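PDB 6UK5: CalS10 from Micromonospora echinospora, which binds S-adenosylmethionine and probably transfers its methyl group to an amino pentose during calicheamicin biosynthesis. Local coordinates for residues A[44-49]-A[73-78]; A[112-117]-A[144-149]; A[196-201]-A[209-214]. All coordinates share one frame; numbering follows the deposited sequence.

Interaction 1 (A[44-49]-A[73-78])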
loop_
_atom_site.group_PDB
_atom_site.type_symbol
_atom_site.label_atom_id
_atom_site.label_comp_id
_atom_site.label_asym_id
_atom_site.label_seq_id
_atom_site.Cartn_x
_atom_site.Cartn_y
_atom_site.Cartn_z
ATOM N N VAL A 44 15.857 23.654 14.916
ATOM C CA VAL A 44 17.267 23.820 14.577
ATOM C C VAL A 44 17.602 25.300 14.450
ATOM O O VAL A 44 18.649 25.760 14.924
ATOM C CB VAL A 44 17.600 23.052 13.283
ATOM C CG1 VAL A 44 18.996 23.409 12.787
ATOM C CG2 VAL A 44 17.471 21.554 13.503
ATOM N N ALA A 45 16.718 26.070 13.810
ATOM C CA ALA A 45 16.969 27.496 13.636
ATOM C C ALA A 45 17.044 28.217 14.976
ATOM O O ALA A 45 17.912 29.072 15.181
ATOM C CB ALA A 45 15.877 28.108 12.758
ATOM N N ASP A 46 16.145 27.884 15.904
ATOM C CA ASP A 46 16.182 28.510 17.221
ATOM C C ASP A 46 17.519 28.275 17.915
ATOM O O ASP A 46 18.066 29.184 18.549
ATOM C CB ASP A 46 15.037 27.986 18.089
ATOM C CG ASP A 46 13.680 28.466 17.617
ATOM O OD1 ASP A 46 13.632 29.364 16.751
ATOM O OD2 ASP A 46 12.660 27.948 18.118
ATOM N N ARG A 47 18.060 27.058 17.811
ATOM C CA ARG A 47 19.302 26.738 18.509
ATOM C C ARG A 47 20.496 27.420 17.857
ATOM O O ARG A 47 21.420 27.860 18.550
ATOM C CB ARG A 47 19.507 25.228 18.539
ATOM C CG ARG A 47 18.638 24.504 19.544
ATOM C CD ARG A 47 18.771 23.002 19.390
ATOM N NE ARG A 47 17.506 22.328 19.669
ATOM C CZ ARG A 47 17.161 21.810 20.844
ATOM N NH1 ARG A 47 17.989 21.865 21.882
ATOM N NH2 ARG A 47 15.978 21.227 20.978
ATOM N N ILE A 48 20.502 27.502 16.526
ATOM C CA ILE A 48 21.546 28.259 15.843
ATOM C C ILE A 48 21.569 29.689 16.363
ATOM O O ILE A 48 22.638 30.267 16.594
ATOM C CB ILE A 48 21.339 28.209 14.319
ATOM C CG1 ILE A 48 21.537 26.779 13.811
ATOM C CG2 ILE A 48 22.312 29.150 13.627
ATOM C CD1 ILE A 48 20.952 26.528 12.439
ATOM N N ARG A 49 20.388 30.281 16.557
ATOM C CA ARG A 49 20.319 31.636 17.087
ATOM C C ARG A 49 20.826 31.695 18.522
ATOM O O ARG A 49 21.427 32.696 18.929
ATOM C CB ARG A 49 18.879 32.143 17.018
ATOM C CG ARG A 49 18.339 32.279 15.606
ATOM C CD ARG A 49 19.088 33.348 14.847
ATOM N NE ARG A 49 18.499 33.618 13.542
ATOM C CZ ARG A 49 18.941 34.554 12.710
ATOM N NH1 ARG A 49 19.978 35.310 13.047
ATOM N NH2 ARG A 49 18.348 34.734 11.541
ATOM N N ALA A 73 14.852 28.961 4.946
ATOM C CA ALA A 73 14.862 30.193 4.162
ATOM C C ALA A 73 13.982 31.267 4.789
ATOM O O ALA A 73 14.307 32.458 4.718
ATOM C CB ALA A 73 14.406 29.910 2.728
ATOM N N THR A 74 12.871 30.868 5.415
ATOM C CA THR A 74 12.014 31.815 6.117
ATOM C C THR A 74 12.664 32.367 7.379
ATOM O O THR A 74 12.138 33.322 7.960
ATOM C CB THR A 74 10.685 31.157 6.501
ATOM O OG1 THR A 74 10.868 30.359 7.678
ATOM C CG2 THR A 74 10.167 30.273 5.370
ATOM N N ARG A 75 13.789 31.794 7.809
ATOM C CA ARG A 75 14.415 32.131 9.078
ATOM C C ARG A 75 15.805 32.737 8.937
ATOM O O ARG A 75 16.253 33.421 9.862
ATOM C CB ARG A 75 14.497 30.875 9.962
ATOM C CG ARG A 75 13.130 30.255 10.265
ATOM C CD ARG A 75 12.302 31.094 11.229
ATOM N NE ARG A 75 13.033 31.395 12.456
ATOM C CZ ARG A 75 13.070 30.596 13.520
ATOM N NH1 ARG A 75 12.413 29.441 13.519
ATOM N NH2 ARG A 75 13.765 30.949 14.589
ATOM N N PHE A 76 16.495 32.508 7.820
ATOM C CA PHE A 76 17.826 33.047 7.579
ATOM C C PHE A 76 17.854 33.791 6.249
ATOM O O PHE A 76 17.296 33.309 5.255
ATOM C CB PHE A 76 18.883 31.930 7.581
ATOM C CG PHE A 76 18.981 31.191 8.888
ATOM C CD1 PHE A 76 18.414 29.938 9.044
ATOM C CD2 PHE A 76 19.638 31.760 9.968
ATOM C CE1 PHE A 76 18.508 29.268 10.249
ATOM C CE2 PHE A 76 19.732 31.090 11.171
ATOM C CZ PHE A 76 19.167 29.847 11.311
ATOM N N PRO A 77 18.492 34.978 6.198
ATOM C CA PRO A 77 18.537 35.741 4.943
ATOM C C PRO A 77 19.051 34.941 3.757
ATOM O O PRO A 77 18.365 34.833 2.736
ATOM C CB PRO A 77 19.485 36.904 5.273
ATOM C CG PRO A 77 19.414 37.046 6.748
ATOM C CD PRO A 77 19.215 35.663 7.286
ATOM N N HIS A 78 20.247 34.373 3.878
ATOM C CA HIS A 78 20.873 33.611 2.805
ATOM C C HIS A 78 20.959 32.149 3.210
ATOM O O HIS A 78 21.385 31.825 4.323
ATOM C CB HIS A 78 22.258 34.157 2.455
ATOM C CG HIS A 78 22.876 33.500 1.260
ATOM N ND1 HIS A 78 24.239 33.447 1.060
ATOM C CD2 HIS A 78 22.319 32.817 0.231
ATOM C CE1 HIS A 78 24.492 32.796 -0.060
ATOM N NE2 HIS A 78 23.345 32.397 -0.580
#
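A45 and R75 bring the two backbones nearest, their CA atoms 7.0 Å apart, with helix 44-49 lying beside the loop 73-78 and no backbone-to-backbone hydrogen bond between them. In this Rossmann-like methyltransferase fold the loop links helix 67-73 to strand 78-83, and side chains on one flank of helix 37-51 close against it. At the outer margin R75 makes a salt bridge with D46: NH2 donates to OD1 over 2.7 Å in a nearly straight bond (173°), with the carboxylate oxygen lying close to the guanidinium plane. The R75 chain bends at chi2 and chi3, and the CB of A45 rests over one face of its guanidinium. R49 works in the other direction, from the helix to the loop. Its NH2 donates to the backbone O of R75 over 3.0 Å, in the carbonyl plane, while NH1 is held by the O of P53, so the guanidinium is fixed in rotation by two carbonyls. F76 CE2 lies over one face of the R49 guanidinium, toward its rim, the two planes 21° apart and the side chains running past each other in opposite directions. R49 and R75 are like charges, and the carboxylate of D46 probably eases their proximity. F76 itself is buried, touching A55 and L58 of the neighbouring loop and strand 57-61. With CG anti to the carbonyl carbon (chi1 -61°), its ring starts off toward the helix and meets it at two further points: CE1 touches A45 CB at 3.8 Å, and CZ touches I48 CD1 at 3.9 Å.

Interaction 2 (A[112-117]-A[144-149])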
loop_
_atom_site.group_PDB
_atom_site.type_symbol
_atom_site.label_atom_id
_atom_site.label_comp_id
_atom_site.label_asym_id
_atom_site.label_seq_id
_atom_site.Cartn_x
_atom_site.Cartn_y
_atom_site.Cartn_z
ATOM N N GLY A 112 34.218 27.689 -1.613
ATOM C CA GLY A 112 35.002 28.898 -1.507
ATOM C C GLY A 112 34.483 29.915 -0.520
ATOM O O GLY A 112 35.074 30.995 -0.404
ATOM N N VAL A 113 33.408 29.609 0.200
ATOM C CA VAL A 113 32.752 30.572 1.071
ATOM C C VAL A 113 32.488 29.931 2.423
ATOM O O VAL A 113 32.341 28.709 2.534
ATOM C CB VAL A 113 31.432 31.068 0.439
ATOM C CG1 VAL A 113 31.722 31.963 -0.755
ATOM C CG2 VAL A 113 30.557 29.886 0.032
ATOM N N THR A 114 32.435 30.764 3.459
ATOM C CA THR A 114 32.054 30.332 4.795
ATOM C C THR A 114 30.572 30.606 5.038
ATOM O O THR A 114 29.939 31.408 4.346
ATOM C CB THR A 114 32.893 31.024 5.875
ATOM O OG1 THR A 114 32.657 32.439 5.848
ATOM C CG2 THR A 114 34.371 30.739 5.679
ATOM N N PHE A 115 30.029 29.926 6.043
ATOM C CA PHE A 115 28.654 30.112 6.475
ATOM C C PHE A 115 28.628 30.280 7.988
ATOM O O PHE A 115 29.557 29.874 8.693
ATOM C CB PHE A 115 27.778 28.917 6.069
ATOM C CG PHE A 115 27.700 28.693 4.583
ATOM C CD1 PHE A 115 28.769 28.129 3.906
ATOM C CD2 PHE A 115 26.555 29.012 3.872
ATOM C CE1 PHE A 115 28.711 27.911 2.545
ATOM C CE2 PHE A 115 26.488 28.793 2.508
ATOM C CZ PHE A 115 27.567 28.238 1.843
ATOM N N ASP A 116 27.555 30.891 8.488
ATOM C CA ASP A 116 27.358 30.966 9.930
ATOM C C ASP A 116 26.900 29.639 10.523
ATOM O O ASP A 116 27.068 29.424 11.728
ATOM C CB ASP A 116 26.334 32.049 10.279
ATOM C CG ASP A 116 26.839 33.446 9.984
ATOM O OD1 ASP A 116 27.876 33.836 10.565
ATOM O OD2 ASP A 116 26.193 34.150 9.174
ATOM N N ALA A 117 26.335 28.749 9.711
ATOM C CA ALA A 117 25.843 27.475 10.209
ATOM C C ALA A 117 25.796 26.476 9.064
ATOM O O ALA A 117 25.472 26.838 7.930
ATOM C CB ALA A 117 24.454 27.628 10.839
ATOM N N HIS A 144 33.793 25.072 5.956
ATOM C CA HIS A 144 32.839 26.048 5.454
ATOM C C HIS A 144 32.197 26.869 6.566
ATOM O O HIS A 144 31.247 27.613 6.301
ATOM C CB HIS A 144 31.767 25.324 4.635
ATOM C CG HIS A 144 32.269 24.805 3.324
ATOM N ND1 HIS A 144 33.037 23.666 3.220
ATOM C CD2 HIS A 144 32.105 25.264 2.060
ATOM C CE1 HIS A 144 33.339 23.454 1.952
ATOM N NE2 HIS A 144 32.781 24.406 1.227
ATOM N N LEU A 145 32.681 26.741 7.798
ATOM C CA LEU A 145 32.183 27.513 8.926
ATOM C C LEU A 145 33.101 28.691 9.221
ATOM O O LEU A 145 34.326 28.547 9.239
ATOM C CB LEU A 145 32.065 26.648 10.182
ATOM C CG LEU A 145 30.872 25.699 10.247
ATOM C CD1 LEU A 145 30.985 24.812 11.472
ATOM C CD2 LEU A 145 29.566 26.476 10.259
ATOM N N ALA A 146 32.498 29.855 9.454
ATOM C CA ALA A 146 33.238 30.977 9.996
ATOM C C ALA A 146 33.549 30.713 11.467
ATOM O O ALA A 146 32.951 29.831 12.088
ATOM C CB ALA A 146 32.436 32.266 9.847
ATOM N N PRO A 147 34.487 31.460 12.050
ATOM C CA PRO A 147 34.781 31.272 13.478
ATOM C C PRO A 147 33.529 31.491 14.315
ATOM O O PRO A 147 32.759 32.425 14.083
ATOM C CB PRO A 147 35.857 32.324 13.770
ATOM C CG PRO A 147 36.431 32.679 12.440
ATOM C CD PRO A 147 35.328 32.508 11.443
ATOM N N GLY A 148 33.327 30.609 15.291
ATOM C CA GLY A 148 32.088 30.581 16.035
ATOM C C GLY A 148 30.926 29.963 15.290
ATOM O O GLY A 148 29.835 29.848 15.863
ATOM N N GLY A 149 31.119 29.578 14.030
ATOM C CA GLY A 149 30.049 28.964 13.272
ATOM C C GLY A 149 29.511 27.718 13.945
ATOM O O GLY A 149 30.180 27.068 14.749
#
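V113 opens the contact by placing its carbonyl O 3.5 Å from CD2 of H144. At T114 the CA makes a CH...O contact with the O of H144, and OG1 lies 4.0 Å from the CB of A146. F115 then forms the parallel bridge with L145: its N donates to H144 O at 2.6 Å and its O accepts from A146 N at 3.0 Å, the two bonds bracketing L145. With CG anti to the carbonyl carbon (chi1 -61°), the F115 ring starts off beside H144; the two side chains point the same way, and H144 O sits at the rim of the phenyl ring, in its plane, 3.5 Å from CD1. At D116 the backbone O meets the CA of G149, where a type II turn from A146 has just closed, while the carboxylate accepts from the N atoms of A56 and R57 through OD2 and forms a salt bridge with R52 through OD1. A117 CA lies 3.9 Å from CD2 of L145. H144 follows helix 131-143 and is tied back to A140 O through ND1, its ring stacked on F109. The contact thus sits where that helix hands over to the Rossmann-like sheet, in which strand 115-120 runs between strands 57-61 and 149-153.

Interaction 3 (A[196-201]-A[209-214])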
loop_
_atom_site.group_PDB
_atom_site.type_symbol
_atom_site.label_atom_id
_atom_site.label_comp_id
_atom_site.label_asym_id
_atom_site.label_seq_id
_atom_site.Cartn_x
_atom_site.Cartn_y
_atom_site.Cartn_z
ATOM N N GLU A 196 13.848 -1.226 0.364
ATOM C CA GLU A 196 12.540 -0.621 0.159
ATOM C C GLU A 196 11.971 -1.079 -1.177
ATOM O O GLU A 196 12.700 -1.183 -2.168
ATOM C CB GLU A 196 12.601 0.906 0.175
ATOM C CG GLU A 196 12.503 1.517 1.554
ATOM C CD GLU A 196 12.744 3.012 1.538
ATOM O OE1 GLU A 196 13.424 3.497 0.611
ATOM O OE2 GLU A 196 12.248 3.706 2.450
ATOM N N ARG A 197 10.668 -1.346 -1.203
ATOM C CA ARG A 197 9.985 -1.735 -2.432
ATOM C C ARG A 197 8.663 -0.991 -2.511
ATOM O O ARG A 197 7.813 -1.124 -1.626
ATOM C CB ARG A 197 9.785 -3.247 -2.492
ATOM C CG ARG A 197 11.090 -3.958 -2.785
ATOM C CD ARG A 197 10.950 -5.456 -2.780
ATOM N NE ARG A 197 10.875 -5.960 -4.148
ATOM C CZ ARG A 197 11.076 -7.224 -4.499
ATOM N NH1 ARG A 197 11.386 -8.130 -3.581
ATOM N NH2 ARG A 197 10.980 -7.577 -5.775
ATOM N N TRP A 198 8.502 -0.216 -3.580
ATOM C CA TRP A 198 7.388 0.700 -3.750
ATOM C C TRP A 198 6.436 0.216 -4.835
ATOM O O TRP A 198 6.837 -0.464 -5.783
ATOM C CB TRP A 198 7.903 2.091 -4.129
ATOM C CG TRP A 198 8.813 2.709 -3.116
ATOM C CD1 TRP A 198 10.120 2.390 -2.891
ATOM C CD2 TRP A 198 8.497 3.768 -2.205
ATOM N NE1 TRP A 198 10.636 3.178 -1.893
ATOM C CE2 TRP A 198 9.659 4.032 -1.454
ATOM C CE3 TRP A 198 7.344 4.514 -1.948
ATOM C CZ2 TRP A 198 9.702 5.011 -0.463
ATOM C CZ3 TRP A 198 7.387 5.484 -0.963
ATOM C CH2 TRP A 198 8.559 5.724 -0.234
ATOM N N LEU A 199 5.163 0.576 -4.679
ATOM C CA LEU A 199 4.166 0.445 -5.734
ATOM C C LEU A 199 3.459 1.782 -5.896
ATOM O O LEU A 199 2.890 2.303 -4.930
ATOM C CB LEU A 199 3.145 -0.648 -5.414
ATOM C CG LEU A 199 3.567 -2.108 -5.567
ATOM C CD1 LEU A 199 2.452 -3.009 -5.059
ATOM C CD2 LEU A 199 3.895 -2.440 -7.013
ATOM N N VAL A 200 3.501 2.341 -7.101
ATOM C CA VAL A 200 2.787 3.571 -7.423
ATOM C C VAL A 200 1.786 3.272 -8.530
ATOM O O VAL A 200 2.173 2.879 -9.638
ATOM C CB VAL A 200 3.730 4.711 -7.829
ATOM C CG1 VAL A 200 2.924 5.959 -8.161
ATOM C CG2 VAL A 200 4.699 5.012 -6.700
ATOM N N GLY A 201 0.505 3.455 -8.226
ATOM C CA GLY A 201 -0.564 3.339 -9.203
ATOM C C GLY A 201 -1.198 4.704 -9.411
ATOM O O GLY A 201 -1.512 5.404 -8.447
ATOM N N PHE A 209 9.226 -0.128 -8.141
ATOM C CA PHE A 209 10.674 0.053 -8.130
ATOM C C PHE A 209 11.202 -0.403 -6.773
ATOM O O PHE A 209 10.494 -0.343 -5.764
ATOM C CB PHE A 209 11.091 1.492 -8.474
ATOM C CG PHE A 209 10.742 2.517 -7.435
ATOM C CD1 PHE A 209 9.515 3.159 -7.457
ATOM C CD2 PHE A 209 11.661 2.869 -6.461
ATOM C CE1 PHE A 209 9.202 4.116 -6.511
ATOM C CE2 PHE A 209 11.356 3.825 -5.514
ATOM C CZ PHE A 209 10.124 4.450 -5.538
ATOM N N SER A 210 12.455 -0.871 -6.763
ATOM C CA SER A 210 13.072 -1.464 -5.581
ATOM C C SER A 210 14.461 -0.881 -5.355
ATOM O O SER A 210 15.189 -0.590 -6.309
ATOM C CB SER A 210 13.172 -2.992 -5.718
ATOM O OG SER A 210 11.965 -3.525 -6.234
ATOM N N GLN A 211 14.816 -0.715 -4.079
ATOM C CA GLN A 211 16.074 -0.101 -3.681
ATOM C C GLN A 211 16.701 -0.866 -2.524
ATOM O O GLN A 211 16.006 -1.540 -1.760
ATOM C CB GLN A 211 15.880 1.351 -3.225
ATOM C CG GLN A 211 14.937 2.174 -4.065
ATOM C CD GLN A 211 14.541 3.460 -3.369
ATOM O OE1 GLN A 211 14.777 4.549 -3.882
ATOM N NE2 GLN A 211 13.941 3.339 -2.191
ATOM N N VAL A 212 18.027 -0.762 -2.408
ATOM C CA VAL A 212 18.744 -1.187 -1.210
ATOM C C VAL A 212 19.698 -0.071 -0.794
ATOM O O VAL A 212 20.323 0.572 -1.648
ATOM C CB VAL A 212 19.520 -2.504 -1.409
ATOM C CG1 VAL A 212 20.475 -2.726 -0.236
ATOM C CG2 VAL A 212 18.564 -3.669 -1.556
ATOM N N GLY A 213 19.784 0.167 0.506
ATOM C CA GLY A 213 20.690 1.167 1.049
ATOM C C GLY A 213 21.369 0.666 2.304
ATOM O O GLY A 213 20.864 -0.218 3.002
ATOM N N LEU A 214 22.542 1.228 2.578
ATOM C CA LEU A 214 23.317 0.899 3.764
ATOM C C LEU A 214 23.398 2.143 4.636
ATOM O O LEU A 214 23.832 3.201 4.168
ATOM C CB LEU A 214 24.742 0.429 3.449
ATOM C CG LEU A 214 24.992 -0.884 2.711
ATOM C CD1 LEU A 214 26.469 -1.269 2.855
ATOM C CD2 LEU A 214 24.087 -1.998 3.200
#
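W198 and F209 stack across a buried antiparallel pairing within the hairpin of strands 191-202 and 206-216. Backbone bonds join E196 to Q211 in both directions, Q211 N donating to E196 O at 2.9 Å. W198 N donates to F209 O at 3.0 Å and almost straight (178°), whereas the return bond from F209 N to W198 O is weak. Between these hydrogen-bonded pairs lies the non-hydrogen-bonded pair R197 and S210, whose side chains share the face of the sheet away from W198 and F209 and meet through a weak bond from NE to OG at 3.4 Å.

The hairpin belongs to a mixed sheet separate from the Rossmann-like one, in which strands 14-16 and 177-188 flank it. Helix 20-32 packs on the face bearing W198, and R197 reaches I206 of the second subunit on the other. With its CG between the backbone N and carbonyl carbon (chi1 69°), F209 lays its ring over the five-membered ring of W198 in an offset stack, centroids 4.3 Å apart and planes at 7°. W198 CB also sits over the F209 face, 3.7 Å from the centroid. An alanine here would keep the CB contact but would probably leave a gap beside F209 CZ and CE2 where CG and CD1 had packed, the phenyl ring freer to turn. The Q211 amide stands nearly perpendicular to the indole, while E196 OE2 forms a salt bridge with R181.

How the interactions relate
Interactions 1 and 2 are neighbours in the methyltransferase core, their centres 14 Å apart, and they touch directly where I48 CG2 of helix 37-51 packs on A117 CB of strand 115-120 at 3.8 Å. Interaction 3 belongs to the second sheet, on the opposite side of the chain's centre, with its centre 34 Å from that of interaction 1 and 37 Å from that of interaction 2. The bound S-adenosylmethionine is about 13 Å from the I48 side chain, 12 Å from that of H144 and 9 Å from that of E196. None of the three contacts therefore holds the cofactor through these side chains, and interaction 3 comes nearest to it.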